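Local coordinates for uncharacterized protein (Staphylococcus saprophyticus subsp. saprophyticus ATCC 15305, PDB 3FOJ) that is of unknown function but, having a rhodanese-like domain, may take part in sulfur transfer or a related sulfur-handling reaction, at residues Glu8-Ile13 with Asp91-Glu96; Gly37-Pro42 with Leu50-Asp55. All coordinates share one frame; numbering follows the deposited sequence.

Contact 1: Glu8-Ile13 with Asp91-Glu96; sequences ELKEKI and DEFGDE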
loop_
_atom_site.group_PDB
_atom_site.type_symbol
_atom_site.label_atom_id
_atom_site.label_comp_id
_atom_site.label_asym_id
_atom_site.label_seq_id
_atom_site.Cartn_x
_atom_site.Cartn_y
_atom_site.Cartn_z
ATOM N N GLU A 8 12.868 2.917 -2.400
ATOM C CA GLU A 8 12.307 3.896 -3.327
ATOM C C GLU A 8 11.090 4.566 -2.707
ATOM O O GLU A 8 10.882 5.766 -2.875
ATOM C CB GLU A 8 11.864 3.231 -4.628
ATOM C CG GLU A 8 12.956 2.601 -5.449
ATOM C CD GLU A 8 12.428 2.129 -6.788
ATOM O OE1 GLU A 8 12.183 2.989 -7.663
ATOM O OE2 GLU A 8 12.239 0.907 -6.957
ATOM N N LEU A 9 10.279 3.785 -2.001
ATOM C CA LEU A 9 9.084 4.330 -1.369
ATOM C C LEU A 9 9.440 5.361 -0.306
ATOM O O LEU A 9 8.802 6.408 -0.221
ATOM C CB LEU A 9 8.245 3.214 -0.741
ATOM C CG LEU A 9 6.934 3.666 -0.081
ATOM C CD1 LEU A 9 6.039 4.362 -1.100
ATOM C CD2 LEU A 9 6.227 2.464 0.518
ATOM N N LYS A 10 10.455 5.072 0.503
ATOM C CA LYS A 10 10.858 6.013 1.547
ATOM C C LYS A 10 11.388 7.316 0.954
ATOM O O LYS A 10 11.108 8.396 1.473
ATOM C CB LYS A 10 11.915 5.391 2.467
ATOM C CG LYS A 10 11.359 4.308 3.383
ATOM C CD LYS A 10 12.413 3.743 4.318
ATOM C CE LYS A 10 11.828 2.637 5.183
ATOM N NZ LYS A 10 12.851 1.943 6.011
ATOM N N GLU A 11 12.147 7.220 -0.132
ATOM C CA GLU A 11 12.687 8.422 -0.758
ATOM C C GLU A 11 11.576 9.298 -1.321
ATOM O O GLU A 11 11.777 10.488 -1.559
ATOM C CB GLU A 11 13.685 8.060 -1.860
ATOM C CG GLU A 11 15.008 7.526 -1.332
ATOM C CD GLU A 11 16.085 7.469 -2.400
ATOM O OE1 GLU A 11 16.361 8.516 -3.022
ATOM O OE2 GLU A 11 16.657 6.381 -2.612
ATOM N N LYS A 12 10.401 8.707 -1.528
ATOM C CA LYS A 12 9.257 9.445 -2.049
ATOM C C LYS A 12 8.808 10.503 -1.043
ATOM O O LYS A 12 8.148 11.473 -1.405
ATOM C CB LYS A 12 8.100 8.490 -2.347
ATOM C CG LYS A 12 8.307 7.607 -3.568
ATOM C CD LYS A 12 8.179 8.398 -4.857
ATOM C CE LYS A 12 8.208 7.483 -6.071
ATOM N NZ LYS A 12 7.957 8.231 -7.334
ATOM N N ILE A 13 9.164 10.304 0.223
ATOM C CA ILE A 13 8.816 11.254 1.274
ATOM C C ILE A 13 9.457 12.605 0.969
ATOM O O ILE A 13 8.930 13.655 1.338
ATOM C CB ILE A 13 9.335 10.780 2.650
ATOM C CG1 ILE A 13 8.702 9.438 3.016
ATOM C CG2 ILE A 13 9.024 11.822 3.715
ATOM C CD1 ILE A 13 9.227 8.863 4.312
ATOM N N ASP A 91 7.622 -6.048 6.187
ATOM C CA ASP A 91 8.758 -6.777 6.749
ATOM C C ASP A 91 10.028 -6.017 6.375
ATOM O O ASP A 91 10.890 -5.773 7.216
ATOM C CB ASP A 91 8.870 -8.196 6.173
ATOM C CG ASP A 91 7.819 -9.143 6.715
ATOM O OD1 ASP A 91 7.287 -8.891 7.815
ATOM O OD2 ASP A 91 7.541 -10.159 6.043
ATOM N N GLU A 92 10.141 -5.657 5.101
ATOM C CA GLU A 92 11.313 -4.932 4.628
ATOM C C GLU A 92 11.276 -3.434 4.922
ATOM O O GLU A 92 12.326 -2.800 5.060
ATOM C CB GLU A 92 11.510 -5.178 3.129
ATOM C CG GLU A 92 12.177 -6.516 2.830
ATOM C CD GLU A 92 12.322 -6.785 1.348
ATOM O OE1 GLU A 92 12.613 -5.835 0.593
ATOM O OE2 GLU A 92 12.161 -7.955 0.940
ATOM N N PHE A 93 10.080 -2.863 5.022
ATOM C CA PHE A 93 9.973 -1.439 5.321
ATOM C C PHE A 93 10.572 -1.183 6.704
ATOM O O PHE A 93 11.232 -0.168 6.929
ATOM C CB PHE A 93 8.510 -0.987 5.309
ATOM C CG PHE A 93 8.343 0.506 5.401
ATOM C CD1 PHE A 93 8.318 1.290 4.252
ATOM C CD2 PHE A 93 8.252 1.132 6.639
ATOM C CE1 PHE A 93 8.206 2.680 4.335
ATOM C CE2 PHE A 93 8.140 2.521 6.734
ATOM C CZ PHE A 93 8.117 3.296 5.579
ATOM N N GLY A 94 10.334 -2.113 7.624
ATOM C CA GLY A 94 10.864 -1.975 8.970
ATOM C C GLY A 94 9.857 -1.457 9.975
ATOM O O GLY A 94 8.743 -1.075 9.614
ATOM N N ASP A 95 10.265 -1.427 11.242
ATOM C CA ASP A 95 9.402 -0.979 12.330
ATOM C C ASP A 95 9.762 0.413 12.849
ATOM O O ASP A 95 9.264 0.837 13.894
ATOM C CB ASP A 95 9.482 -1.971 13.493
ATOM C CG ASP A 95 9.235 -3.402 13.062
ATOM O OD1 ASP A 95 8.177 -3.668 12.452
ATOM O OD2 ASP A 95 10.100 -4.263 13.340
ATOM N N GLU A 96 10.621 1.117 12.120
ATOM C CA GLU A 96 11.059 2.453 12.511
ATOM C C GLU A 96 10.229 3.574 11.888
ATOM O O GLU A 96 9.878 3.523 10.708
ATOM C CB GLU A 96 12.525 2.647 12.115
ATOM C CG GLU A 96 13.478 1.629 12.710
ATOM C CD GLU A 96 13.777 1.900 14.165
ATOM O OE1 GLU A 96 14.236 3.019 14.466
ATOM O OE2 GLU A 96 13.556 1.002 15.004
#
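Lys10 lies with its aliphatic chain over the ring of Phe93 and its ammonium on the backbone oxygen of that same residue. The tight part is the lysine chain over the ring face. CE is 3.7 Å from the centroid of the Phe93 ring and only 10° off its normal, a CH-pi contact over the middle of one face. Nearer helix 6-11, Lys10 CG meets Phe93 CE1 at 3.7 Å. With CG anti to the carbonyl carbon (chi1 -72°) and every later torsion extended, the lysine spans the ring and its NZ comes to 4.7 Å from the Phe93 centroid, still over the face and so in cation-pi range. NZ also donates to Phe93 O at 2.8 Å, lying in the carbonyl plane at a C=O...N angle of 150°.

That oxygen belongs to the last residue of helix 89-93, after which Gly94 leaves helical geometry with positive phi. The ammonium thus sits at a helix C-terminus, where the dipole would probably favour a positive charge. Within the rhodanese-like fold, the bond ties the closing helix to helix 6-11.

Packing slackens at Leu9, whose CD2 reaches Phe93 CE1 obliquely at 4.3 Å. The ring is buried, with Ile35 and Leu98 also against it, whereas Lys10, though its chain is tight against that ring on one side, is as a whole residue exposed to solvent.

Contact 2: Gly37-Pro42 with Leu50-Asp55; sequences GAETIP and LNYFND. With NA (sodium ion), chain B.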
loop_
_atom_site.group_PDB
_atom_site.type_symbol
_atom_site.label_atom_id
_atom_site.label_comp_id
_atom_site.label_asym_id
_atom_site.label_seq_id
_atom_site.Cartn_x
_atom_site.Cartn_y
_atom_site.Cartn_z
ATOM N N GLY A 37 0.233 8.457 7.128
ATOM C CA GLY A 37 -0.565 8.814 5.967
ATOM C C GLY A 37 -1.250 7.675 5.229
ATOM O O GLY A 37 -2.061 7.914 4.338
ATOM N N ALA A 38 -0.937 6.438 5.595
ATOM C CA ALA A 38 -1.524 5.285 4.925
ATOM C C ALA A 38 -2.986 5.039 5.285
ATOM O O ALA A 38 -3.410 5.274 6.417
ATOM C CB ALA A 38 -0.703 4.032 5.231
ATOM N N GLU A 39 -3.747 4.574 4.298
ATOM C CA GLU A 39 -5.153 4.234 4.480
ATOM C C GLU A 39 -5.157 2.721 4.697
ATOM O O GLU A 39 -4.475 1.992 3.977
ATOM C CB GLU A 39 -5.952 4.567 3.218
ATOM C CG GLU A 39 -7.449 4.349 3.355
ATOM C CD GLU A 39 -8.117 5.437 4.175
ATOM O OE1 GLU A 39 -7.624 5.744 5.277
ATOM O OE2 GLU A 39 -9.140 5.983 3.715
ATOM N N THR A 40 -5.910 2.248 5.682
ATOM C CA THR A 40 -5.960 0.817 5.956
ATOM C C THR A 40 -7.242 0.168 5.436
ATOM O O THR A 40 -8.340 0.490 5.878
ATOM C CB THR A 40 -5.831 0.523 7.475
ATOM O OG1 THR A 40 -6.791 1.297 8.202
ATOM C CG2 THR A 40 -4.437 0.872 7.978
ATOM N N ILE A 41 -7.105 -0.729 4.470
ATOM C CA ILE A 41 -8.258 -1.444 3.936
ATOM C C ILE A 41 -7.799 -2.887 3.778
ATOM O O ILE A 41 -7.020 -3.194 2.883
ATOM C CB ILE A 41 -8.692 -0.903 2.560
ATOM C CG1 ILE A 41 -9.059 0.578 2.674
ATOM C CG2 ILE A 41 -9.879 -1.721 2.043
ATOM C CD1 ILE A 41 -9.399 1.233 1.343
ATOM N N PRO A 42 -8.272 -3.793 4.651
ATOM C CA PRO A 42 -7.880 -5.206 4.580
ATOM C C PRO A 42 -8.102 -5.825 3.201
ATOM O O PRO A 42 -9.102 -5.547 2.543
ATOM C CB PRO A 42 -8.745 -5.857 5.655
ATOM C CG PRO A 42 -8.957 -4.746 6.642
ATOM C CD PRO A 42 -9.234 -3.572 5.744
ATOM N N LEU A 50 -13.926 -0.475 -3.846
ATOM C CA LEU A 50 -13.392 0.096 -5.077
ATOM C C LEU A 50 -13.723 1.582 -5.226
ATOM O O LEU A 50 -12.991 2.321 -5.880
ATOM C CB LEU A 50 -13.908 -0.691 -6.290
ATOM C CG LEU A 50 -13.313 -2.094 -6.463
ATOM C CD1 LEU A 50 -13.971 -2.811 -7.635
ATOM C CD2 LEU A 50 -11.811 -1.973 -6.697
ATOM N N ASN A 51 -14.813 2.023 -4.603
ATOM C CA ASN A 51 -15.219 3.425 -4.682
ATOM C C ASN A 51 -14.239 4.356 -3.962
ATOM O O ASN A 51 -14.281 5.575 -4.140
ATOM C CB ASN A 51 -16.636 3.584 -4.113
ATOM C CG ASN A 51 -17.184 4.989 -4.278
ATOM O OD1 ASN A 51 -17.142 5.797 -3.352
ATOM N ND2 ASN A 51 -17.698 5.286 -5.465
ATOM N N TYR A 52 -13.355 3.785 -3.149
ATOM C CA TYR A 52 -12.359 4.580 -2.434
ATOM C C TYR A 52 -11.308 5.133 -3.396
ATOM O O TYR A 52 -10.804 6.243 -3.213
ATOM C CB TYR A 52 -11.638 3.727 -1.381
ATOM C CG TYR A 52 -10.416 4.403 -0.794
ATOM C CD1 TYR A 52 -10.543 5.368 0.207
ATOM C CD2 TYR A 52 -9.134 4.116 -1.272
ATOM C CE1 TYR A 52 -9.427 6.032 0.714
ATOM C CE2 TYR A 52 -8.015 4.777 -0.770
ATOM C CZ TYR A 52 -8.170 5.732 0.220
ATOM O OH TYR A 52 -7.067 6.393 0.713
ATOM N N PHE A 53 -10.988 4.341 -4.415
ATOM C CA PHE A 53 -9.955 4.677 -5.392
ATOM C C PHE A 53 -10.350 5.659 -6.494
ATOM O O PHE A 53 -11.286 5.413 -7.257
ATOM C CB PHE A 53 -9.432 3.379 -6.021
ATOM C CG PHE A 53 -8.871 2.405 -5.017
ATOM C CD1 PHE A 53 -7.539 2.477 -4.619
ATOM C CD2 PHE A 53 -9.688 1.433 -4.445
ATOM C CE1 PHE A 53 -7.029 1.601 -3.659
ATOM C CE2 PHE A 53 -9.194 0.555 -3.483
ATOM C CZ PHE A 53 -7.858 0.636 -3.091
ATOM N N ASN A 54 -9.617 6.766 -6.562
ATOM C CA ASN A 54 -9.833 7.806 -7.565
ATOM C C ASN A 54 -9.134 7.344 -8.844
ATOM O O ASN A 54 -7.925 7.117 -8.848
ATOM C CB ASN A 54 -9.226 9.124 -7.072
ATOM C CG ASN A 54 -9.571 10.306 -7.963
ATOM O OD1 ASN A 54 -9.265 10.313 -9.153
ATOM N ND2 ASN A 54 -10.205 11.316 -7.382
ATOM N N ASP A 55 -9.895 7.208 -9.924
ATOM C CA ASP A 55 -9.338 6.740 -11.191
ATOM C C ASP A 55 -8.256 7.633 -11.790
ATOM O O ASP A 55 -7.513 7.203 -12.672
ATOM C CB ASP A 55 -10.456 6.547 -12.218
ATOM C CG ASP A 55 -11.473 5.510 -11.785
ATOM O OD1 ASP A 55 -11.060 4.385 -11.430
ATOM O OD2 ASP A 55 -12.684 5.816 -11.801
HETATM NA NA NA B . -9.379 1.679 7.769
HETATM O O HOH W 1 -8.260 4.278 7.244
HETATM O O HOH W 2 -10.849 2.346 5.623
#
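Tyr52 presents its ring to both Glu39 and Ile41, and these three residues supply nearly all the surface buried between the segments. Ile41 uses the end of its longer branch: CD1 stands 3.8 Å above the Tyr52 ring plane, displaced toward the rim, and is 4.2 Å from the centroid at 23° from the normal, which qualifies as a CH-pi contact over the face. Its closest ring atom is CD2. The CD2 edge of the Tyr52 ring also points onto the face of Phe53, CD2 standing 3.9 Å above that plane near its centre, and the Phe53 ring is itself edge-to-face with Tyr59.

Glu39 meets the other end of the tyrosine. Its CB and CG approach Tyr52 OH at 3.3 and 3.4 Å, respectively, and the bend at chi2 (75°) folds the carboxylate back along the ring, so that OE2 comes within 3.0 Å of Tyr52 CE1. The approach is oblique, with carboxylate and ring planes 42° apart.

Glu39 and Ile41 can both face the 50-52 3-10 turn because the extended backbone of strand 39-40, an edge strand of the parallel sheet, continues through Ile41 and points both CB atoms toward Tyr52; their backbones pair with Ile21 and Asp23. Thr40 between them turns elsewhere and chelates a sodium ion through OG1 and its carbonyl O, the latter at 2.5 Å. Water 1, also on the sodium, donates to Glu39 OE1, making the glutamate a second-shell ligand.

OE2 sits obliquely off Tyr52 CE1, above the ring plane, in a close contact that is not a hydrogen bond. The carboxylate is therefore split in its chemistry, OE1 turned to the sodium's water and OE2 laid on the ring.

In the fold
Contacts 1 and 2 mark opposite edges of the parallel sheet. Helices 6-11 and 89-93, joined in contact 1, follow the neighbouring strands 3-4 and 82-86, whereas contact 2 lies on the other outermost strand, 39-40. Their centres are 19 Å apart, on opposite sides of the chain's centre, and their nearest atoms are about 9 Å apart, so neither touches the other. Along the sequence contact 2 is nested inside the loop closed by contact 1. The sodium belongs to contact 2 alone, 22.3 Å from Lys10 NZ. Asp91 in contact 1 is joined by a backbone hydrogen bond to Lys64 in the loop after strand 58-62, where rhodaneses typically carry their active-site loop.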